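Side-chain contacts in uncharacterized protein from DUF35 family (Sulfolobus solfataricus, PDB 3IRB), which is of unconfirmed function but binds a zinc ion and, with its zinc-ribbon and OB-fold architecture, may bind acyl-CoA: residues S51-I56 with S62-C67; A22-Y27 with Q35-L40; G30-Q35 with E72-I77. All blocks are in the same frame, centred on the assembly; numbering follows the deposited sequence. Where two conformers were deposited one is given.

Helix 30-41 joins two of the three contacts: contact 2 sets its later turns against the preceding helix 12-28, and contact 3 lays its first turns on strand 69-76. The two have centres about 10 Å apart and share Q35, which touches the other segment only in contact 3. Contact 1 is the zinc site; along the chain it is nested inside the loop that contact 3 closes, with centres about 13 Å apart. These two meet directly, I56 CG2 packing on V75 CG2 at 3.8 Å. The side chain of A32 in contact 3 is about 13 Å from the zinc ion. Contact 2 lies farther off, its centre about 19 Å from that of contact 1.

Contact 1 (S51-I56 with S62-C67). With ZN (zinc ion), chain C.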
ATOM      1  N   SER A  51      18.479  -8.038  -8.361  1.00 13.68           N
ATOM      2  CA  SER A  51      19.919  -7.884  -8.403  0.50 14.60           C
ATOM      3  C   SER A  51      20.390  -7.527  -9.800  1.00 13.70           C
ATOM      4  O   SER A  51      21.503  -7.041  -9.973  1.00 13.10           O
ATOM      5  CB  SER A  51      20.614  -9.153  -7.922  0.50 15.09           C
ATOM      6  OG  SER A  51      20.266  -9.423  -6.579  0.50 17.40           O
ATOM      7  N   LYS A  52      19.555  -7.808 -10.801  1.00 14.78           N
ATOM      8  CA  LYS A  52      19.968  -7.579 -12.186  1.00 14.49           C
ATOM      9  C   LYS A  52      19.743  -6.145 -12.635  1.00 18.33           C
ATOM     10  O   LYS A  52      20.594  -5.592 -13.340  1.00 18.87           O
ATOM     11  CB  LYS A  52      19.257  -8.523 -13.153  1.00 16.46           C
ATOM     12  CG  LYS A  52      20.019  -8.593 -14.476  1.00 24.60           C
ATOM     13  CD  LYS A  52      19.729  -9.808 -15.312  1.00 33.46           C
ATOM     14  CE  LYS A  52      20.802  -9.960 -16.393  1.00 39.55           C
ATOM     15  NZ  LYS A  52      20.302 -10.700 -17.596  1.00 35.63           N
ATOM     16  N   CYS A  53      18.635  -5.533 -12.213  1.00 15.72           N
ATOM     17  CA  CYS A  53      18.355  -4.135 -12.602  1.00 15.15           C
ATOM     18  C   CYS A  53      18.313  -3.177 -11.422  1.00 16.46           C
ATOM     19  O   CYS A  53      18.207  -1.951 -11.609  1.00 15.89           O
ATOM     20  CB  CYS A  53      17.030  -4.061 -13.359  1.00 17.58           C
ATOM     21  SG  CYS A  53      15.565  -4.480 -12.354  1.00 17.79           S
ATOM     22  N   GLY A  54      18.388  -3.712 -10.203  1.00 14.70           N
ATOM     23  CA  GLY A  54      18.374  -2.870  -9.028  1.00 13.13           C
ATOM     24  C   GLY A  54      17.014  -2.276  -8.653  1.00 14.69           C
ATOM     25  O   GLY A  54      16.952  -1.544  -7.701  1.00 16.52           O
ATOM     26  N   ARG A  55      15.948  -2.540  -9.409  1.00 14.20           N
ATOM     27  CA  ARG A  55      14.609  -2.056  -9.027  1.00 14.68           C
ATOM     28  C   ARG A  55      14.189  -2.631  -7.676  1.00 16.21           C
ATOM     29  O   ARG A  55      14.385  -3.833  -7.422  1.00 16.22           O
ATOM     30  CB  ARG A  55      13.594  -2.468 -10.082  1.00 17.58           C
ATOM     31  CG  ARG A  55      13.733  -1.719 -11.409  1.00 19.80           C
ATOM     32  CD  ARG A  55      12.648  -2.177 -12.367  1.00 27.68           C
ATOM     33  NE  ARG A  55      12.636  -1.401 -13.600  1.00 32.48           N
ATOM     34  CZ  ARG A  55      13.437  -1.607 -14.639  1.00 44.81           C
ATOM     35  NH1 ARG A  55      14.358  -2.571 -14.620  1.00 31.82           N
ATOM     36  NH2 ARG A  55      13.326  -0.818 -15.705  1.00 50.91           N
ATOM     37  N   ILE A  56      13.575  -1.782  -6.839  1.00 16.58           N
ATOM     38  CA  ILE A  56      13.015  -2.195  -5.576  1.00 15.34           C
ATOM     39  C   ILE A  56      11.494  -2.164  -5.705  1.00 17.10           C
ATOM     40  O   ILE A  56      10.968  -1.186  -6.175  1.00 17.76           O
ATOM     41  CB  ILE A  56      13.481  -1.273  -4.437  1.00 18.13           C
ATOM     42  CG1 ILE A  56      15.005  -1.356  -4.261  1.00 20.20           C
ATOM     43  CG2 ILE A  56      12.828  -1.678  -3.145  1.00 16.17           C
ATOM     44  CD1 ILE A  56      15.579  -0.302  -3.274  1.00 21.11           C
ATOM     45  N   SER A  62       8.799 -11.879  -5.885  1.00 18.47           N
ATOM     46  CA  SER A  62       9.796 -12.925  -5.995  1.00 19.88           C
ATOM     47  C   SER A  62      10.354 -13.041  -7.423  1.00 19.24           C
ATOM     48  O   SER A  62      11.256 -13.821  -7.670  1.00 20.87           O
ATOM     49  CB  SER A  62       9.171 -14.229  -5.519  1.00 22.15           C
ATOM     50  OG  SER A  62       8.065 -14.541  -6.330  1.00 26.34           O
ATOM     51  N   TYR A  63       9.805 -12.255  -8.344  1.00 18.68           N
ATOM     52  CA  TYR A  63      10.184 -12.300  -9.760  1.00 16.61           C
ATOM     53  C   TYR A  63      10.228 -10.907 -10.360  1.00 16.05           C
ATOM     54  O   TYR A  63       9.384 -10.068 -10.051  1.00 15.84           O
ATOM     55  CB  TYR A  63       9.163 -13.115 -10.541  1.00 17.69           C
ATOM     56  CG  TYR A  63       9.584 -13.460 -11.975  1.00 15.08           C
ATOM     57  CD1 TYR A  63      10.670 -14.251 -12.213  1.00 16.89           C
ATOM     58  CD2 TYR A  63       8.857 -13.002 -13.062  1.00 22.21           C
ATOM     59  CE1 TYR A  63      11.059 -14.585 -13.513  1.00 18.93           C
ATOM     60  CE2 TYR A  63       9.229 -13.317 -14.371  1.00 21.80           C
ATOM     61  CZ  TYR A  63      10.323 -14.113 -14.582  1.00 17.38           C
ATOM     62  OH  TYR A  63      10.709 -14.445 -15.861  1.00 24.66           O
ATOM     63  N   CYS A  64      11.214 -10.656 -11.220  1.00 15.99           N
ATOM     64  CA  CYS A  64      11.318  -9.362 -11.890  1.00 16.83           C
ATOM     65  C   CYS A  64      10.917  -9.589 -13.344  1.00 19.21           C
ATOM     66  O   CYS A  64      11.631 -10.252 -14.076  1.00 16.79           O
ATOM     67  CB  CYS A  64      12.748  -8.810 -11.838  1.00 16.02           C
ATOM     68  SG  CYS A  64      12.914  -7.205 -12.755  1.00 17.56           S
ATOM     69  N   GLU A  65       9.775  -9.046 -13.763  1.00 24.17           N
ATOM     70  CA  GLU A  65       9.324  -9.276 -15.153  1.00 28.85           C
ATOM     71  C   GLU A  65      10.099  -8.415 -16.182  1.00 29.76           C
ATOM     72  O   GLU A  65      10.070  -8.731 -17.370  1.00 31.02           O
ATOM     73  CB  GLU A  65       7.802  -9.058 -15.286  1.00 31.20           C
ATOM     74  CG  GLU A  65       7.206  -9.194 -16.714  1.00 36.75           C
ATOM     75  CD  GLU A  65       7.391 -10.558 -17.397  1.00 41.00           C
ATOM     76  OE1 GLU A  65       7.922 -11.512 -16.797  1.00 50.29           O
ATOM     77  OE2 GLU A  65       6.980 -10.677 -18.572  1.00 48.25           O
ATOM     78  N   HIS A  66      10.794  -7.374 -15.717  1.00 28.05           N
ATOM     79  CA  HIS A  66      11.691  -6.581 -16.569  1.00 28.32           C
ATOM     80  C   HIS A  66      12.894  -7.380 -17.006  1.00 26.89           C
ATOM     81  O   HIS A  66      13.254  -7.349 -18.179  1.00 25.50           O
ATOM     82  CB  HIS A  66      12.148  -5.317 -15.847  1.00 29.02           C
ATOM     83  CG  HIS A  66      11.027  -4.383 -15.543  1.00 37.21           C
ATOM     84  ND1 HIS A  66      10.680  -4.027 -14.259  1.00 41.11           N
ATOM     85  CD2 HIS A  66      10.149  -3.754 -16.362  1.00 45.52           C
ATOM     86  CE1 HIS A  66       9.643  -3.208 -14.298  1.00 46.16           C
ATOM     87  NE2 HIS A  66       9.304  -3.023 -15.563  1.00 48.34           N
ATOM     88  N   CYS A  67      13.514  -8.098 -16.062  1.00 23.04           N
ATOM     89  CA  CYS A  67      14.720  -8.884 -16.331  1.00 21.13           C
ATOM     90  C   CYS A  67      14.473 -10.368 -16.596  1.00 23.64           C
ATOM     91  O   CYS A  67      15.382 -11.044 -17.051  1.00 21.81           O
ATOM     92  CB  CYS A  67      15.677  -8.793 -15.145  1.00 21.96           C
ATOM     93  SG  CYS A  67      16.228  -7.113 -14.756  1.00 17.16           S
TER
HETATM   94 ZN    ZN C 201      15.185  -6.705 -12.757  1.00 13.04          ZN
HETATM   95  O   HOH W   1      17.554 -10.117 -18.260  1.00 37.73           O
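The guanidinium of R55 lies flat on one face of the H66 imidazole, group centres 3.9 Å apart and planes 27° from parallel, while the two side chains cross at about a right angle. The short approach of R55 NE to H66 ND1 belongs to this stack and is badly angled for a hydrogen bond. Arginine suits the place because its flat end does three jobs: its face covers the histidine, NH1 donates to C53 SG at 3.2 Å almost in the guanidinium plane, and NE forms a salt bridge with E114. C53 SG also accepts from the backbone N of R55, and C64 SG takes the backbone N of C67 at 3.5 Å; such N-H...S bonds probably ease the negative charge on the thiolates. C53, C64 and C67 each bind the zinc through SG at 2.3 Å, and C50 completes the four. K52 CB rests on C67 SG at 3.7 Å; with CG anti to the backbone N (chi1 -161°), the extended chain runs on along C67 and carries NZ to a water that donates to C67 O. Two Cys-x-x-Cys pairs facing each other across one metal are the Cys4 site of a rubredoxin-like zinc ribbon.

Contact 2 (A22-Y27 with Q35-L40)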
ATOM      1  N   ALA A  22      -9.009  -8.635  -2.047  1.00 21.04           N
ATOM      2  CA  ALA A  22      -8.614  -9.487  -3.170  1.00 23.06           C
ATOM      3  C   ALA A  22      -7.106  -9.388  -3.385  1.00 22.22           C
ATOM      4  O   ALA A  22      -6.400 -10.390  -3.579  1.00 23.59           O
ATOM      5  CB  ALA A  22      -9.380  -9.086  -4.445  1.00 22.10           C
ATOM      6  N   GLU A  23      -6.596  -8.164  -3.322  1.00 22.48           N
ATOM      7  CA  GLU A  23      -5.182  -7.923  -3.530  1.00 21.73           C
ATOM      8  C   GLU A  23      -4.277  -8.505  -2.456  1.00 21.19           C
ATOM      9  O   GLU A  23      -3.172  -8.973  -2.768  1.00 21.72           O
ATOM     10  CB  GLU A  23      -4.933  -6.429  -3.740  1.00 22.86           C
ATOM     11  CG  GLU A  23      -5.555  -6.021  -5.113  1.00 30.49           C
ATOM     12  CD  GLU A  23      -5.422  -4.553  -5.456  1.00 36.34           C
ATOM     13  OE1 GLU A  23      -4.743  -3.789  -4.716  1.00 34.15           O
ATOM     14  OE2 GLU A  23      -6.011  -4.200  -6.503  1.00 40.18           O
ATOM     15  N   ARG A  24      -4.725  -8.477  -1.210  1.00 20.46           N
ATOM     16  CA  ARG A  24      -3.966  -9.100  -0.145  1.00 20.13           C
ATOM     17  C   ARG A  24      -3.567 -10.531  -0.521  1.00 18.81           C
ATOM     18  O   ARG A  24      -2.410 -10.916  -0.405  1.00 17.85           O
ATOM     19  CB  ARG A  24      -4.790  -9.112   1.144  1.00 21.51           C
ATOM     20  CG  ARG A  24      -4.294 -10.046   2.162  1.00 25.80           C
ATOM     21  CD  ARG A  24      -5.208 -10.065   3.328  1.00 36.83           C
ATOM     22  NE  ARG A  24      -4.770 -11.044   4.306  1.00 43.14           N
ATOM     23  CZ  ARG A  24      -5.457 -11.360   5.397  1.00 48.14           C
ATOM     24  NH1 ARG A  24      -6.626 -10.771   5.649  1.00 46.33           N
ATOM     25  NH2 ARG A  24      -4.969 -12.268   6.241  1.00 49.73           N
ATOM     26  N   TYR A  25      -4.528 -11.313  -1.005  1.00 18.64           N
ATOM     27  CA  TYR A  25      -4.258 -12.707  -1.310  1.00 18.02           C
ATOM     28  C   TYR A  25      -3.365 -12.856  -2.523  1.00 18.70           C
ATOM     29  O   TYR A  25      -2.496 -13.726  -2.519  1.00 18.35           O
ATOM     30  CB  TYR A  25      -5.544 -13.506  -1.418  1.00 19.46           C
ATOM     31  CG  TYR A  25      -6.220 -13.525  -0.081  1.00 17.22           C
ATOM     32  CD1 TYR A  25      -5.646 -14.233   0.997  1.00 22.33           C
ATOM     33  CD2 TYR A  25      -7.373 -12.812   0.136  1.00 16.73           C
ATOM     34  CE1 TYR A  25      -6.233 -14.213   2.241  1.00 23.76           C
ATOM     35  CE2 TYR A  25      -7.994 -12.820   1.374  1.00 26.50           C
ATOM     36  CZ  TYR A  25      -7.412 -13.513   2.417  1.00 27.94           C
ATOM     37  OH  TYR A  25      -8.011 -13.505   3.642  1.00 33.31           O
ATOM     38  N   GLU A  26      -3.516 -11.976  -3.512  1.00 18.80           N
ATOM     39  CA  GLU A  26      -2.584 -11.969  -4.649  1.00 19.72           C
ATOM     40  C   GLU A  26      -1.154 -11.729  -4.188  1.00 17.49           C
ATOM     41  O   GLU A  26      -0.257 -12.468  -4.571  1.00 19.18           O
ATOM     42  CB  GLU A  26      -3.000 -10.967  -5.724  1.00 22.10           C
ATOM     43  CG  GLU A  26      -4.318 -11.398  -6.418  1.00 32.82           C
ATOM     44  CD  GLU A  26      -4.927 -10.343  -7.356  1.00 47.36           C
ATOM     45  OE1 GLU A  26      -4.238  -9.345  -7.670  1.00 54.93           O
ATOM     46  OE2 GLU A  26      -6.096 -10.540  -7.779  1.00 49.24           O
ATOM     47  N   TYR A  27      -0.950 -10.718  -3.335  1.00 18.16           N
ATOM     48  CA  TYR A  27       0.383 -10.414  -2.789  1.00 18.60           C
ATOM     49  C   TYR A  27       0.924 -11.509  -1.871  1.00 19.71           C
ATOM     50  O   TYR A  27       2.132 -11.604  -1.669  1.00 18.94           O
ATOM     51  CB  TYR A  27       0.367  -9.105  -1.999  1.00 17.15           C
ATOM     52  CG  TYR A  27       0.198  -7.876  -2.890  1.00 21.69           C
ATOM     53  CD1 TYR A  27       1.064  -7.638  -3.952  1.00 28.90           C
ATOM     54  CD2 TYR A  27      -0.824  -6.963  -2.657  1.00 27.91           C
ATOM     55  CE1 TYR A  27       0.903  -6.530  -4.776  1.00 31.47           C
ATOM     56  CE2 TYR A  27      -0.974  -5.846  -3.457  1.00 29.95           C
ATOM     57  CZ  TYR A  27      -0.125  -5.642  -4.514  1.00 36.41           C
ATOM     58  OH  TYR A  27      -0.308  -4.519  -5.298  1.00 44.11           O
ATOM     59  N   GLN A  35       7.401 -12.649   3.325  1.00 19.50           N
ATOM     60  CA  GLN A  35       8.276 -11.618   3.901  1.00 21.76           C
ATOM     61  C   GLN A  35       7.512 -10.321   4.091  1.00 17.93           C
ATOM     62  O   GLN A  35       7.636  -9.663   5.110  1.00 18.38           O
ATOM     63  CB  GLN A  35       9.470 -11.296   2.998  1.00 23.49           C
ATOM     64  CG  GLN A  35      10.610 -12.296   3.006  1.00 32.35           C
ATOM     65  CD  GLN A  35      11.188 -12.526   4.394  1.00 41.35           C
ATOM     66  OE1 GLN A  35      11.664 -11.602   5.045  1.00 41.18           O
ATOM     67  NE2 GLN A  35      11.136 -13.767   4.850  1.00 33.15           N
ATOM     68  N   PHE A  36       6.749  -9.940   3.087  1.00 17.40           N
ATOM     69  CA  PHE A  36       5.978  -8.706   3.186  1.00 17.02           C
ATOM     70  C   PHE A  36       5.026  -8.718   4.375  1.00 15.87           C
ATOM     71  O   PHE A  36       5.031  -7.800   5.186  1.00 15.41           O
ATOM     72  CB  PHE A  36       5.212  -8.433   1.898  1.00 15.95           C
ATOM     73  CG  PHE A  36       4.429  -7.176   1.942  1.00 16.28           C
ATOM     74  CD1 PHE A  36       5.070  -5.936   1.929  1.00 18.53           C
ATOM     75  CD2 PHE A  36       3.043  -7.224   2.019  1.00 15.72           C
ATOM     76  CE1 PHE A  36       4.319  -4.768   1.998  1.00 14.95           C
ATOM     77  CE2 PHE A  36       2.293  -6.080   2.071  1.00 16.51           C
ATOM     78  CZ  PHE A  36       2.916  -4.851   2.077  1.00 16.63           C
ATOM     79  N   PHE A  37       4.169  -9.732   4.452  1.00 17.66           N
ATOM     80  CA  PHE A  37       3.147  -9.772   5.513  1.00 18.02           C
ATOM     81  C   PHE A  37       3.744 -10.013   6.902  1.00 19.45           C
ATOM     82  O   PHE A  37       3.249  -9.476   7.895  1.00 17.71           O
ATOM     83  CB  PHE A  37       2.029 -10.766   5.167  1.00 20.75           C
ATOM     84  CG  PHE A  37       1.114 -10.225   4.103  1.00 16.06           C
ATOM     85  CD1 PHE A  37       0.150  -9.263   4.431  1.00 16.62           C
ATOM     86  CD2 PHE A  37       1.314 -10.546   2.779  1.00 13.92           C
ATOM     87  CE1 PHE A  37      -0.629  -8.703   3.454  1.00 23.27           C
ATOM     88  CE2 PHE A  37       0.532  -9.996   1.808  1.00 18.47           C
ATOM     89  CZ  PHE A  37      -0.435  -9.077   2.136  1.00 19.21           C
ATOM     90  N   ASN A  38       4.815 -10.802   6.972  1.00 20.36           N
ATOM     91  CA  ASN A  38       5.583 -10.876   8.208  1.00 21.72           C
ATOM     92  C   ASN A  38       6.157  -9.531   8.618  1.00 19.01           C
ATOM     93  O   ASN A  38       6.143  -9.187   9.801  1.00 18.65           O
ATOM     94  CB  ASN A  38       6.708 -11.914   8.103  1.00 22.73           C
ATOM     95  CG  ASN A  38       6.192 -13.325   8.205  1.00 32.20           C
ATOM     96  OD1 ASN A  38       5.048 -13.546   8.616  1.00 36.47           O
ATOM     97  ND2 ASN A  38       7.026 -14.296   7.827  1.00 31.75           N
ATOM     98  N   GLY A  39       6.659  -8.781   7.651  1.00 17.84           N
ATOM     99  CA  GLY A  39       7.180  -7.424   7.896  1.00 17.94           C
ATOM    100  C   GLY A  39       6.131  -6.502   8.502  1.00 18.27           C
ATOM    101  O   GLY A  39       6.415  -5.759   9.440  1.00 18.45           O
ATOM    102  N   LEU A  40       4.916  -6.546   7.967  1.00 18.04           N
ATOM    103  CA  LEU A  40       3.814  -5.716   8.482  1.00 18.58           C
ATOM    104  C   LEU A  40       3.526  -6.003   9.961  1.00 20.31           C
ATOM    105  O   LEU A  40       3.223  -5.078  10.749  1.00 17.86           O
ATOM    106  CB  LEU A  40       2.550  -5.941   7.657  1.00 19.68           C
ATOM    107  CG  LEU A  40       2.519  -5.399   6.229  1.00 19.01           C
ATOM    108  CD1 LEU A  40       1.153  -5.670   5.598  1.00 18.98           C
ATOM    109  CD2 LEU A  40       2.905  -3.917   6.099  1.00 17.48           C
TER
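F37 points its ring rim at helix 12-28, meeting R24 and Y27 one turn apart. Y27 CB sits at the ring edge, near its plane, 3.9 Å from CE2, whereas R24 meets the adjoining tip of the ring, its CG 4.0 Å from F37 CZ. The arginine has CG anti to the backbone N (chi1 163°), which brings this methylene to the phenyl while the extended chain carries the guanidinium onward; of the side chain, it is aliphatic carbon and not the charged end that touches. The guanidinium plane stands 37° from that of the phenyl. Tyrosine likewise offers F37 only its CB; its ring leads away from F37, and the side chain also touches P59. One face of the F37 ring is filled from its own helix by F36 CD2, over its centre and 3.7 Å above the plane. With an alanine at F37, a gap would probably open between the helices, and R24 CG and Y27 CB would lose this apolar partner. No hydrogen bond crosses here: R24 O, 3.7 Å from F37 CZ, is already bonded to T28 OG1 within its own helix. The two consecutive helices are thus joined at this point by van der Waals contact, with a phenyl rim accepting mainly aliphatic carbon.

Contact 3 (G30-Q35 with E72-I77); sequences GPAGEQ and ENYVEI
One face of the Y74 ring carries Q35 CG, and A32 CB lies at its edge in the ring plane. The glutamine methylene stands 3.5 Å from the ring centroid and only 5° off the normal, a CH-pi contact of nearly ideal geometry. Q35 has CG anti to its carbonyl carbon (chi1 -77°), which drops that carbon onto the ring, and a bend at the next bond then turns the amide off to one side, its plane tilted from the phenol's. Glutamine therefore works here as a short aliphatic chain with a polar end. A32 comes in with CB 3.8 Å from Y74 CE1; a methyl is small enough to let the ring approach the helix backbone, and A32 CA lies obliquely 3.7 Å from the same CE1. Y74 OH comes nearest A32 N, at 3.5 Å, without a hydrogen bond, and P31 CB is 4.0 Å from Y74 OH. P31 suits that first turn because its ring leaves no N-H to be satisfied at the start of a helix. I46 and S48 of the neighbouring strand 46-49 also touch Y74. Helix and strand segments run nearly parallel, axes 10.3 Å apart at 20°. Through Y74, helix 30-41 packs against the sheet formed by strands 46-49 and 69-76, in a protein of two-domain zinc-ribbon and OB-fold architecture.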
ATOM      1  N   GLY A  30       3.686 -16.983  -2.303  1.00 20.42           N
ATOM      2  CA  GLY A  30       5.110 -17.083  -2.469  1.00 19.71           C
ATOM      3  C   GLY A  30       5.926 -16.527  -1.312  1.00 21.72           C
ATOM      4  O   GLY A  30       5.392 -15.928  -0.388  1.00 20.33           O
ATOM      5  N   PRO A  31       7.237 -16.743  -1.360  1.00 20.17           N
ATOM      6  CA  PRO A  31       8.106 -16.383  -0.225  1.00 19.71           C
ATOM      7  C   PRO A  31       8.204 -14.856  -0.031  1.00 18.53           C
ATOM      8  O   PRO A  31       8.347 -14.412   1.105  1.00 19.52           O
ATOM      9  CB  PRO A  31       9.468 -17.002  -0.597  1.00 21.20           C
ATOM     10  CG  PRO A  31       9.402 -17.236  -2.093  1.00 27.68           C
ATOM     11  CD  PRO A  31       7.937 -17.547  -2.368  1.00 23.22           C
ATOM     12  N   ALA A  32       8.111 -14.079  -1.117  1.00 19.22           N
ATOM     13  CA  ALA A  32       8.172 -12.615  -1.021  1.00 19.68           C
ATOM     14  C   ALA A  32       6.939 -12.065  -0.319  1.00 19.93           C
ATOM     15  O   ALA A  32       7.031 -11.205   0.564  1.00 19.03           O
ATOM     16  CB  ALA A  32       8.348 -11.975  -2.419  1.00 21.08           C
ATOM     17  N   GLY A  33       5.781 -12.599  -0.694  1.00 19.23           N
ATOM     18  CA  GLY A  33       4.541 -12.360   0.000  1.00 20.88           C
ATOM     19  C   GLY A  33       4.625 -12.628   1.477  1.00 22.40           C
ATOM     20  O   GLY A  33       4.170 -11.819   2.278  1.00 22.68           O
ATOM     21  N   GLU A  34       5.240 -13.748   1.836  1.00 23.97           N
ATOM     22  CA  GLU A  34       5.412 -14.111   3.230  1.00 23.98           C
ATOM     23  C   GLU A  34       6.300 -13.068   3.948  1.00 22.04           C
ATOM     24  O   GLU A  34       5.946 -12.624   5.031  1.00 23.08           O
ATOM     25  CB  GLU A  34       5.937 -15.549   3.392  1.00 23.23           C
ATOM     26  N   GLN A  35       7.401 -12.649   3.325  1.00 19.50           N
ATOM     27  CA  GLN A  35       8.276 -11.618   3.901  1.00 21.76           C
ATOM     28  C   GLN A  35       7.512 -10.321   4.091  1.00 17.93           C
ATOM     29  O   GLN A  35       7.636  -9.663   5.110  1.00 18.38           O
ATOM     30  CB  GLN A  35       9.470 -11.296   2.998  1.00 23.49           C
ATOM     31  CG  GLN A  35      10.610 -12.296   3.006  1.00 32.35           C
ATOM     32  CD  GLN A  35      11.188 -12.526   4.394  1.00 41.35           C
ATOM     33  OE1 GLN A  35      11.664 -11.602   5.045  1.00 41.18           O
ATOM     34  NE2 GLN A  35      11.136 -13.767   4.850  1.00 33.15           N
ATOM     35  N   GLU A  72      15.731 -12.483  -4.951  1.00 23.73           N
ATOM     36  CA  GLU A  72      16.057 -13.124  -3.670  1.00 28.91           C
ATOM     37  C   GLU A  72      16.314 -12.165  -2.508  1.00 28.25           C
ATOM     38  O   GLU A  72      16.287 -12.579  -1.345  1.00 30.34           O
ATOM     39  CB  GLU A  72      17.331 -13.956  -3.837  1.00 31.12           C
ATOM     40  CG  GLU A  72      17.387 -14.801  -5.101  1.00 43.00           C
ATOM     41  CD  GLU A  72      16.798 -16.179  -4.916  1.00 55.21           C
ATOM     42  OE1 GLU A  72      16.072 -16.407  -3.924  1.00 59.31           O
ATOM     43  OE2 GLU A  72      17.072 -17.036  -5.777  1.00 57.11           O
ATOM     44  N   ASN A  73      16.597 -10.899  -2.800  1.00 23.90           N
ATOM     45  CA  ASN A  73      17.022  -9.973  -1.758  1.00 22.92           C
ATOM     46  C   ASN A  73      15.874  -9.091  -1.259  1.00 21.25           C
ATOM     47  O   ASN A  73      15.179  -8.476  -2.055  1.00 20.32           O
ATOM     48  CB  ASN A  73      18.190  -9.159  -2.278  1.00 24.34           C
ATOM     49  CG  ASN A  73      19.354 -10.056  -2.717  1.00 35.79           C
ATOM     50  OD1 ASN A  73      19.850  -9.955  -3.842  1.00 50.94           O
ATOM     51  ND2 ASN A  73      19.769 -10.965  -1.826  1.00 36.04           N
ATOM     52  N   TYR A  74      15.674  -9.047   0.049  1.00 19.50           N
ATOM     53  CA  TYR A  74      14.615  -8.243   0.616  1.00 21.70           C
ATOM     54  C   TYR A  74      15.235  -7.052   1.305  1.00 21.90           C
ATOM     55  O   TYR A  74      16.318  -7.152   1.851  1.00 20.79           O
ATOM     56  CB  TYR A  74      13.775  -9.058   1.589  1.00 22.56           C
ATOM     57  CG  TYR A  74      13.195 -10.262   0.916  1.00 22.82           C
ATOM     58  CD1 TYR A  74      12.091 -10.150   0.090  1.00 25.92           C
ATOM     59  CD2 TYR A  74      13.767 -11.522   1.088  1.00 34.17           C
ATOM     60  CE1 TYR A  74      11.573 -11.255  -0.558  1.00 33.12           C
ATOM     61  CE2 TYR A  74      13.247 -12.633   0.455  1.00 36.11           C
ATOM     62  CZ  TYR A  74      12.148 -12.497  -0.366  1.00 37.59           C
ATOM     63  OH  TYR A  74      11.616 -13.602  -0.990  1.00 45.73           O
ATOM     64  N   VAL A  75      14.534  -5.927   1.264  1.00 18.54           N
ATOM     65  CA  VAL A  75      15.044  -4.673   1.820  1.00 23.07           C
ATOM     66  C   VAL A  75      13.950  -3.961   2.600  1.00 20.28           C
ATOM     67  O   VAL A  75      12.785  -4.011   2.218  1.00 20.68           O
ATOM     68  CB  VAL A  75      15.615  -3.732   0.730  1.00 24.14           C
ATOM     69  CG1 VAL A  75      16.772  -4.403  -0.020  1.00 28.99           C
ATOM     70  CG2 VAL A  75      14.564  -3.340  -0.225  1.00 21.13           C
ATOM     71  N   GLU A  76      14.330  -3.323   3.709  1.00 18.58           N
ATOM     72  CA  GLU A  76      13.384  -2.543   4.484  1.00 21.88           C
ATOM     73  C   GLU A  76      13.263  -1.161   3.842  1.00 22.58           C
ATOM     74  O   GLU A  76      14.260  -0.462   3.664  1.00 21.75           O
ATOM     75  CB  GLU A  76      13.816  -2.410   5.955  1.00 24.55           C
ATOM     76  CG  GLU A  76      12.732  -1.674   6.778  1.00 29.28           C
ATOM     77  CD  GLU A  76      13.029  -1.520   8.263  1.00 42.22           C
ATOM     78  OE1 GLU A  76      14.040  -2.075   8.758  1.00 31.01           O
ATOM     79  OE2 GLU A  76      12.206  -0.832   8.924  1.00 46.85           O
ATOM     80  N   ILE A  77      12.036  -0.772   3.529  1.00 19.60           N
ATOM     81  CA  ILE A  77      11.758   0.508   2.924  1.00 21.73           C
ATOM     82  C   ILE A  77      11.646   1.567   4.029  1.00 21.65           C
ATOM     83  O   ILE A  77      11.145   1.293   5.102  1.00 21.83           O
ATOM     84  CB  ILE A  77      10.521   0.337   2.028  1.00 21.48           C
ATOM     85  CG1 ILE A  77      10.980  -0.449   0.784  1.00 25.08           C
ATOM     86  CG2 ILE A  77       9.903   1.664   1.576  1.00 22.16           C
ATOM     87  CD1 ILE A  77       9.900  -0.976   0.038  1.00 31.37           C
TER